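Local coordinates for SusD-like protein BACOVA_02651 (Bacteroides ovatus, PDB 5E75) that binds polysaccharide at the cell surface and probably mediates xyloglucan binding before its transport into the periplasm for degradation, at residues A109-R114 with D167-Q172; G176-W181 with S244-Q249; I286-Q291 with A302-K307. All blocks are in the same frame, centred on the assembly; numbering follows the deposited sequence.

In the fold
Of the segments in these contacts, the one on helix 103-125 comes first; contact 1 closes when the chain returns at the end of helix 151-168 and its exit loop lies against it, 53 residues on. The same loop runs into 176-181, which starts helix 180-195, and contact 2 closes a further 63 residues on, at strand 244-248. Contact 3 is more local, with ten residues between helix 286-291 and the exit of helix 297-303. The three follow in series, none nested or crossed. Contacts 1 and 2 touch through the E112-R177 salt bridge; contact 3 lies across the chain's centre, about 28 Å from contact 2, centre to centre.

Contact 1: residues A109-R114 with D167-Q172; sequences AIAEAR and DNLSEQ
A111 and L169 meet methyl to methyl: CB of A111 lies 3.6 Å from CD2 of L169 and almost as near its CG, so the alanine lies against the CG-CD2 branch of the leucine. L169 is the first residue to leave helical geometry after helix 151-168. Its CG stands beside the backbone N (chi1 -67°), which carries the branched end to helix 103-125 although the CB itself does not point there. The same CD2 reaches CG of E112 at 3.9 Å, the two side chains crossing at about a right angle. E112 offers only its aliphatic part here; its carboxylate goes on to Y28 and a salt bridge with R177. On the other flank, CB of N168 touches CB of A111 at 3.9 Å, while the amide turns back to the carbonyl of Y164 in its own helix. A small residue suits position 111, since the chain comes within 5.9 Å of it, measured from CA of A111 to CA of N168. This is close packing of a helix against the C-terminal end of another, in the helical part of a SusD-family protein, whose N-terminal region belongs to the TPR clan.

Contact 2: residues G176-W181 with S244-Q249; sequences GRATSW and SLLAMQ
G176-W181 and S244-Q249 run roughly antiparallel, their touching parts 158° apart, yet they do not pair as strands. The CA atoms of A178 and L246 come within 6.0 Å. The first segment is an extended loop entering helix 180-195; the second bends at L245 and L246, a classic beta bulge facing L358 of the neighbouring strand. G176 has a positive phi (98°), and a CB there would press both on OE1 of Q249 and on the carbonyl O of the residue before, so glycine suits the place twice over.

CB of A178 meets CD1 of L246 at 3.8 Å, an apolar contact. CB of W181 touches CD2 of L245 more loosely, while the indole itself packs on helix 205-221. T179 is the N-cap of that tryptophan's helix, its OG1 accepting a weak bond from W181 N.

Q249 bends at chi2 (-68°) and lays its amide beside G176. Its NE2 donates to A247 O at 3.0 Å, coming from above the carbonyl plane, and its OE1 takes a bond from N240. Cutting this side chain back to alanine is likely to leave N240 without its acceptor and A247 O without the NE2 donor, and to open a gap beside G176.

Water 1 lies 2.9 Å from G176 O, placed to donate, and accepts from A247 N, with a weak third bond from Q249 NE2. Water 2 sits between the carbonyls of R177 and L245, within donating reach of both, and water 3 lies 2.8 Å from T179 OG1 while donating to L245 O. Several backbone groups along the seam, among them L245 O and A247 N, are thus met by water: the leucines and A178 supply an apolar side, and the waters bridge two segments set too far apart for direct pairing.

Contact 3: residues I286-Q291 with A302-K307; sequences IDMLQQ and ATFFTK
M288 and L289, neighbours on helix 286-291, both lean on the ring of F304, and all the contact between the segments is apolar. CG of M288 comes to CE2 of F304 at 3.8 Å. The methionine's CG is anti to the backbone N (chi1 -179°), which sends the chain out from the helix to the phenylalanine; CG makes the contact, while the bends at chi2 and chi3 carry the sulfur off the ring. The two side chains meet at about a right angle. A flexible, unbranched methionine suits such a spot because it can fold to the shape of its neighbours.

L289 uses one branch for two partners. Its CD2 lies 4.0 Å from CD2 of F304 and 4.2 Å from CG2 of T306, so a single methyl settles between the aromatic ring and the threonine methyl. The leucine side chain crosses that of F304 at a slant. T303, the residue before F304, lays its CG2 over one face of that ring, 3.5 Å above its plane and toward its rim. Y292 and M417 also touch the phenylalanine, whose bulk spans the distance between backbones: the nearest CA atoms, of L289 and F304, are 8.5 Å apart.

The polar end of the threonine is served from beyond the pair. OG1 of T306 is bonded to K454 while its methyl faces L289, a division of labour for which threonine is well suited.

Further cover comes from helix 404-415 over M288 and from F462 and I452 over L289. The arrangement is a small hydrophobic core in which one phenylalanine bridges a short helix and an extended segment, within the SusD-family region of the chain.

Contact 1: residues A109-R114 with D167-Q172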
loop_
_atom_site.group_PDB
_atom_site.type_symbol
_atom_site.label_atom_id
_atom_site.label_comp_id
_atom_site.label_asym_id
_atom_site.label_seq_id
_atom_site.Cartn_x
_atom_site.Cartn_y
_atom_site.Cartn_z
ATOM N N ALA A 109 14.963 12.938 -14.562
ATOM C CA ALA A 109 14.319 13.722 -13.516
ATOM C C ALA A 109 12.836 13.950 -13.810
ATOM O O ALA A 109 11.984 13.817 -12.919
ATOM C CB ALA A 109 15.035 15.072 -13.344
ATOM N N ILE A 110 12.520 14.296 -15.055
ATOM C CA ILE A 110 11.127 14.441 -15.455
ATOM C C ILE A 110 10.404 13.112 -15.287
ATOM O O ILE A 110 9.264 13.077 -14.814
ATOM C CB ILE A 110 10.996 14.954 -16.904
ATOM C CG1 ILE A 110 11.550 16.383 -16.987
ATOM C CG2 ILE A 110 9.539 14.940 -17.360
ATOM C CD1 ILE A 110 11.821 16.856 -18.430
ATOM N N ALA A 111 11.061 12.021 -15.660
ATOM C CA ALA A 111 10.441 10.699 -15.547
ATOM C C ALA A 111 10.161 10.313 -14.095
ATOM O O ALA A 111 9.111 9.745 -13.802
ATOM C CB ALA A 111 11.311 9.638 -16.221
ATOM N N GLU A 112 11.090 10.610 -13.183
ATOM C CA GLU A 112 10.848 10.305 -11.778
ATOM C C GLU A 112 9.695 11.146 -11.249
ATOM O O GLU A 112 8.844 10.636 -10.510
ATOM C CB GLU A 112 12.108 10.557 -10.964
ATOM C CG GLU A 112 13.227 9.579 -11.254
ATOM C CD GLU A 112 14.482 9.937 -10.490
ATOM O OE1 GLU A 112 15.097 10.982 -10.789
ATOM O OE2 GLU A 112 14.830 9.218 -9.543
ATOM N N ALA A 113 9.656 12.425 -11.614
ATOM C CA ALA A 113 8.573 13.313 -11.211
ATOM C C ALA A 113 7.241 12.769 -11.731
ATOM O O ALA A 113 6.278 12.664 -10.974
ATOM C CB ALA A 113 8.818 14.712 -11.729
ATOM N N ARG A 114 7.179 12.411 -13.012
ATOM C CA ARG A 114 5.922 11.951 -13.585
ATOM C C ARG A 114 5.511 10.582 -13.020
ATOM O O ARG A 114 4.322 10.319 -12.831
ATOM C CB ARG A 114 5.996 11.933 -15.111
ATOM C CG ARG A 114 6.164 13.333 -15.679
ATOM C CD ARG A 114 6.026 13.394 -17.195
ATOM N NE ARG A 114 4.652 13.161 -17.625
ATOM C CZ ARG A 114 4.229 13.288 -18.877
ATOM N NH1 ARG A 114 5.069 13.659 -19.835
ATOM N NH2 ARG A 114 2.957 13.053 -19.167
ATOM N N ASP A 167 9.428 5.163 -20.961
ATOM C CA ASP A 167 10.334 5.510 -22.055
ATOM C C ASP A 167 11.615 6.210 -21.621
ATOM O O ASP A 167 12.599 6.201 -22.370
ATOM C CB ASP A 167 9.608 6.379 -23.076
ATOM C CG ASP A 167 8.530 5.623 -23.823
ATOM O OD1 ASP A 167 8.604 4.375 -23.901
ATOM O OD2 ASP A 167 7.608 6.290 -24.334
ATOM N N ASN A 168 11.629 6.817 -20.440
ATOM C CA ASN A 168 12.760 7.665 -20.062
ATOM C C ASN A 168 13.502 7.302 -18.775
ATOM O O ASN A 168 14.465 7.971 -18.400
ATOM C CB ASN A 168 12.301 9.118 -19.992
ATOM C CG ASN A 168 11.971 9.677 -21.354
ATOM O OD1 ASN A 168 12.864 10.102 -22.092
ATOM N ND2 ASN A 168 10.704 9.681 -21.704
ATOM N N LEU A 169 13.064 6.262 -18.088
ATOM C CA LEU A 169 13.866 5.699 -17.013
ATOM C C LEU A 169 14.709 4.574 -17.602
ATOM O O LEU A 169 14.358 3.993 -18.622
ATOM C CB LEU A 169 12.976 5.146 -15.893
ATOM C CG LEU A 169 12.166 6.175 -15.106
ATOM C CD1 LEU A 169 11.190 5.461 -14.198
ATOM C CD2 LEU A 169 13.072 7.113 -14.299
ATOM N N SER A 170 15.817 4.262 -16.954
ATOM C CA SER A 170 16.672 3.170 -17.405
ATOM C C SER A 170 16.283 1.875 -16.720
ATOM O O SER A 170 15.587 1.895 -15.703
ATOM C CB SER A 170 18.131 3.500 -17.122
ATOM O OG SER A 170 18.275 4.060 -15.831
ATOM N N GLU A 171 16.737 0.754 -17.273
ATOM C CA GLU A 171 16.498 -0.562 -16.686
ATOM C C GLU A 171 17.225 -0.749 -15.365
ATOM O O GLU A 171 16.806 -1.546 -14.523
ATOM C CB GLU A 171 16.919 -1.684 -17.646
ATOM C CG GLU A 171 16.085 -1.739 -18.919
ATOM C CD GLU A 171 16.415 -2.922 -19.825
ATOM O OE1 GLU A 171 17.412 -3.634 -19.579
ATOM O OE2 GLU A 171 15.659 -3.138 -20.790
ATOM N N GLN A 172 18.335 -0.035 -15.202
ATOM C CA GLN A 172 19.080 -0.049 -13.944
ATOM C C GLN A 172 19.140 1.367 -13.389
ATOM O O GLN A 172 19.039 2.328 -14.136
ATOM C CB GLN A 172 20.491 -0.616 -14.151
ATOM C CG GLN A 172 20.483 -2.095 -14.516
ATOM C CD GLN A 172 21.819 -2.781 -14.299
ATOM O OE1 GLN A 172 22.879 -2.212 -14.563
ATOM N NE2 GLN A 172 21.771 -4.017 -13.815
#

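Contact 2: residues G176-W181 with S244-Q249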
loop_
_atom_site.group_PDB
_atom_site.type_symbol
_atom_site.label_atom_id
_atom_site.label_comp_id
_atom_site.label_asym_id
_atom_site.label_seq_id
_atom_site.Cartn_x
_atom_site.Cartn_y
_atom_site.Cartn_z
ATOM N N GLY A 176 17.612 2.509 -4.629
ATOM C CA GLY A 176 16.594 3.394 -4.100
ATOM C C GLY A 176 15.874 4.234 -5.134
ATOM O O GLY A 176 14.850 4.833 -4.830
ATOM N N ARG A 177 16.408 4.294 -6.349
ATOM C CA ARG A 177 15.789 5.063 -7.417
ATOM C C ARG A 177 14.986 4.189 -8.366
ATOM O O ARG A 177 15.263 2.995 -8.529
ATOM C CB ARG A 177 16.864 5.826 -8.186
ATOM C CG ARG A 177 17.540 6.905 -7.345
ATOM C CD ARG A 177 17.507 8.211 -8.017
ATOM N NE ARG A 177 18.026 9.263 -7.155
ATOM C CZ ARG A 177 17.536 10.496 -7.099
ATOM N NH1 ARG A 177 16.484 10.851 -7.821
ATOM N NH2 ARG A 177 18.098 11.374 -6.295
ATOM N N ALA A 178 13.998 4.796 -9.011
ATOM C CA ALA A 178 13.104 4.067 -9.895
ATOM C C ALA A 178 13.774 3.637 -11.191
ATOM O O ALA A 178 14.615 4.338 -11.744
ATOM C CB ALA A 178 11.915 4.931 -10.213
ATOM N N THR A 179 13.373 2.470 -11.673
ATOM C CA THR A 179 13.735 1.994 -12.996
ATOM C C THR A 179 12.508 1.931 -13.899
ATOM O O THR A 179 11.366 2.058 -13.448
ATOM C CB THR A 179 14.303 0.583 -12.935
ATOM O OG1 THR A 179 13.279 -0.317 -12.480
ATOM C CG2 THR A 179 15.510 0.510 -11.993
ATOM N N SER A 180 12.731 1.687 -15.179
ATOM C CA SER A 180 11.612 1.488 -16.087
ATOM C C SER A 180 10.782 0.250 -15.732
ATOM O O SER A 180 9.604 0.211 -16.053
ATOM C CB SER A 180 12.078 1.414 -17.533
ATOM O OG SER A 180 13.108 0.465 -17.684
ATOM N N TRP A 181 11.374 -0.735 -15.047
ATOM C CA TRP A 181 10.605 -1.891 -14.587
ATOM C C TRP A 181 9.532 -1.483 -13.585
ATOM O O TRP A 181 8.419 -2.033 -13.605
ATOM C CB TRP A 181 11.516 -2.957 -13.962
ATOM C CG TRP A 181 12.606 -3.415 -14.863
ATOM C CD1 TRP A 181 13.944 -3.262 -14.655
ATOM C CD2 TRP A 181 12.467 -4.105 -16.115
ATOM N NE1 TRP A 181 14.647 -3.800 -15.700
ATOM C CE2 TRP A 181 13.771 -4.322 -16.609
ATOM C CE3 TRP A 181 11.377 -4.555 -16.862
ATOM C CZ2 TRP A 181 14.009 -4.968 -17.815
ATOM C CZ3 TRP A 181 11.627 -5.208 -18.064
ATOM C CH2 TRP A 181 12.932 -5.394 -18.526
ATOM N N SER A 244 12.223 -4.855 -4.399
ATOM C CA SER A 244 11.708 -3.513 -4.160
ATOM C C SER A 244 11.790 -2.698 -5.451
ATOM O O SER A 244 12.860 -2.151 -5.796
ATOM C CB SER A 244 12.533 -2.839 -3.061
ATOM O OG SER A 244 11.959 -1.609 -2.650
ATOM N N LEU A 245 10.685 -2.600 -6.182
ATOM C CA LEU A 245 10.669 -1.848 -7.435
ATOM C C LEU A 245 10.539 -0.347 -7.179
ATOM O O LEU A 245 11.156 0.462 -7.875
ATOM C CB LEU A 245 9.545 -2.348 -8.348
ATOM C CG LEU A 245 9.762 -3.752 -8.932
ATOM C CD1 LEU A 245 8.537 -4.270 -9.631
ATOM C CD2 LEU A 245 10.915 -3.714 -9.909
ATOM N N LEU A 246 9.763 0.032 -6.169
ATOM C CA LEU A 246 9.583 1.435 -5.831
ATOM C C LEU A 246 9.215 1.524 -4.356
ATOM O O LEU A 246 8.344 0.788 -3.875
ATOM C CB LEU A 246 8.482 2.058 -6.694
ATOM C CG LEU A 246 8.370 3.578 -6.668
ATOM C CD1 LEU A 246 9.654 4.227 -7.195
ATOM C CD2 LEU A 246 7.171 4.060 -7.460
ATOM N N ALA A 247 9.859 2.430 -3.634
ATOM C CA ALA A 247 9.596 2.608 -2.212
ATOM C C ALA A 247 9.935 4.023 -1.806
ATOM O O ALA A 247 10.839 4.655 -2.382
ATOM C CB ALA A 247 10.401 1.629 -1.388
ATOM N N MET A 248 9.229 4.503 -0.786
ATOM C CA MET A 248 9.592 5.743 -0.121
ATOM C C MET A 248 10.877 5.512 0.666
ATOM O O MET A 248 11.023 4.542 1.406
ATOM C CB MET A 248 8.475 6.207 0.817
ATOM C CG MET A 248 7.127 6.303 0.137
ATOM S SD MET A 248 5.771 6.638 1.276
ATOM C CE MET A 248 4.362 6.049 0.313
ATOM N N GLN A 249 11.806 6.439 0.478
ATOM C CA GLN A 249 13.191 6.296 0.902
ATOM C C GLN A 249 13.459 7.158 2.136
ATOM O O GLN A 249 13.921 8.297 2.039
ATOM C CB GLN A 249 14.120 6.720 -0.234
ATOM C CG GLN A 249 13.935 5.905 -1.495
ATOM C CD GLN A 249 14.389 4.470 -1.325
ATOM O OE1 GLN A 249 15.415 4.190 -0.705
ATOM N NE2 GLN A 249 13.627 3.550 -1.890
HETATM O O HOH W 1 12.402 3.318 -4.958
HETATM O O HOH W 2 13.637 1.328 -6.407
HETATM O O HOH W 3 12.976 -0.030 -9.751
#

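Contact 3: residues I286-Q291 with A302-K307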
loop_
_atom_site.group_PDB
_atom_site.type_symbol
_atom_site.label_atom_id
_atom_site.label_comp_id
_atom_site.label_asym_id
_atom_site.label_seq_id
_atom_site.Cartn_x
_atom_site.Cartn_y
_atom_site.Cartn_z
ATOM N N ILE A 286 -9.833 -10.443 12.963
ATOM C CA ILE A 286 -10.208 -11.845 12.915
ATOM C C ILE A 286 -10.273 -12.310 11.449
ATOM O O ILE A 286 -9.704 -13.341 11.089
ATOM C CB ILE A 286 -11.532 -12.039 13.642
ATOM C CG1 ILE A 286 -11.385 -11.714 15.133
ATOM C CG2 ILE A 286 -12.027 -13.488 13.467
ATOM C CD1 ILE A 286 -12.722 -11.708 15.913
ATOM N N ASP A 287 -10.950 -11.525 10.610
ATOM C CA ASP A 287 -11.062 -11.798 9.180
ATOM C C ASP A 287 -9.687 -11.921 8.513
ATOM O O ASP A 287 -9.411 -12.898 7.808
ATOM C CB ASP A 287 -11.939 -10.686 8.567
ATOM C CG ASP A 287 -11.719 -10.458 7.071
ATOM O OD1 ASP A 287 -11.760 -11.413 6.275
ATOM O OD2 ASP A 287 -11.523 -9.279 6.708
ATOM N N MET A 288 -8.812 -10.944 8.730
ATOM C CA MET A 288 -7.480 -10.985 8.133
ATOM C C MET A 288 -6.688 -12.217 8.577
ATOM O O MET A 288 -6.080 -12.923 7.761
ATOM C CB MET A 288 -6.720 -9.731 8.510
ATOM C CG MET A 288 -5.319 -9.662 7.916
ATOM S SD MET A 288 -5.348 -9.453 6.116
ATOM C CE MET A 288 -4.461 -10.898 5.547
ATOM N N LEU A 289 -6.715 -12.506 9.880
ATOM C CA LEU A 289 -5.985 -13.661 10.390
ATOM C C LEU A 289 -6.488 -14.956 9.762
ATOM O O LEU A 289 -5.706 -15.872 9.501
ATOM C CB LEU A 289 -6.044 -13.734 11.919
ATOM C CG LEU A 289 -5.224 -12.669 12.630
ATOM C CD1 LEU A 289 -5.632 -12.612 14.097
ATOM C CD2 LEU A 289 -3.739 -12.928 12.488
ATOM N N GLN A 290 -7.784 -15.036 9.496
ATOM C CA GLN A 290 -8.340 -16.242 8.893
ATOM C C GLN A 290 -7.951 -16.400 7.431
ATOM O O GLN A 290 -8.128 -17.466 6.846
ATOM C CB GLN A 290 -9.863 -16.252 9.026
ATOM C CG GLN A 290 -10.330 -16.465 10.446
ATOM C CD GLN A 290 -11.817 -16.214 10.624
ATOM O OE1 GLN A 290 -12.446 -15.525 9.816
ATOM N NE2 GLN A 290 -12.377 -16.746 11.710
ATOM N N GLN A 291 -7.437 -15.344 6.807
ATOM C CA GLN A 291 -7.004 -15.449 5.414
ATOM C C GLN A 291 -5.750 -16.305 5.278
ATOM O O GLN A 291 -5.532 -16.932 4.235
ATOM C CB GLN A 291 -6.732 -14.071 4.783
ATOM C CG GLN A 291 -7.921 -13.130 4.783
ATOM C CD GLN A 291 -9.157 -13.749 4.208
ATOM O OE1 GLN A 291 -10.164 -13.932 4.904
ATOM N NE2 GLN A 291 -9.099 -14.096 2.950
ATOM N N ALA A 302 5.400 -12.810 9.872
ATOM C CA ALA A 302 6.060 -11.574 9.479
ATOM C C ALA A 302 5.107 -10.390 9.455
ATOM O O ALA A 302 5.535 -9.249 9.323
ATOM C CB ALA A 302 6.734 -11.730 8.116
ATOM N N THR A 303 3.810 -10.659 9.542
ATOM C CA THR A 303 2.815 -9.592 9.487
ATOM C C THR A 303 2.230 -9.240 10.866
ATOM O O THR A 303 2.125 -8.044 11.210
ATOM C CB THR A 303 1.694 -9.916 8.470
ATOM O OG1 THR A 303 2.288 -10.240 7.209
ATOM C CG2 THR A 303 0.788 -8.739 8.276
ATOM N N PHE A 304 1.847 -10.260 11.632
ATOM C CA PHE A 304 1.293 -10.086 12.982
ATOM C C PHE A 304 1.946 -11.037 13.965
ATOM O O PHE A 304 2.206 -12.186 13.639
ATOM C CB PHE A 304 -0.221 -10.375 13.006
ATOM C CG PHE A 304 -1.009 -9.518 12.071
ATOM C CD1 PHE A 304 -1.240 -8.178 12.357
ATOM C CD2 PHE A 304 -1.498 -10.048 10.885
ATOM C CE1 PHE A 304 -1.949 -7.376 11.463
ATOM C CE2 PHE A 304 -2.209 -9.266 9.998
ATOM C CZ PHE A 304 -2.436 -7.914 10.279
ATOM N N PHE A 305 2.157 -10.561 15.188
ATOM C CA PHE A 305 2.517 -11.426 16.315
ATOM C C PHE A 305 1.280 -12.239 16.696
ATOM O O PHE A 305 0.196 -11.685 16.765
ATOM C CB PHE A 305 2.934 -10.593 17.521
ATOM C CG PHE A 305 4.197 -9.786 17.320
ATOM C CD1 PHE A 305 5.445 -10.400 17.357
ATOM C CD2 PHE A 305 4.153 -8.399 17.147
ATOM C CE1 PHE A 305 6.605 -9.666 17.207
ATOM C CE2 PHE A 305 5.323 -7.674 16.997
ATOM C CZ PHE A 305 6.541 -8.308 17.037
ATOM N N THR A 306 1.423 -13.540 16.943
ATOM C CA THR A 306 0.370 -14.316 17.589
ATOM C C THR A 306 1.028 -15.211 18.627
ATOM O O THR A 306 2.228 -15.448 18.570
ATOM C CB THR A 306 -0.467 -15.162 16.603
ATOM O OG1 THR A 306 0.381 -16.056 15.874
ATOM C CG2 THR A 306 -1.256 -14.263 15.625
ATOM N N LYS A 307 0.235 -15.680 19.584
ATOM C CA LYS A 307 0.768 -16.332 20.780
ATOM C C LYS A 307 1.752 -17.456 20.471
ATOM O O LYS A 307 1.436 -18.385 19.729
ATOM C CB LYS A 307 -0.381 -16.877 21.613
ATOM C CG LYS A 307 0.056 -17.357 22.996
ATOM C CD LYS A 307 -1.148 -17.706 23.844
ATOM C CE LYS A 307 -0.753 -17.856 25.301
ATOM N NZ LYS A 307 -1.928 -18.207 26.138
#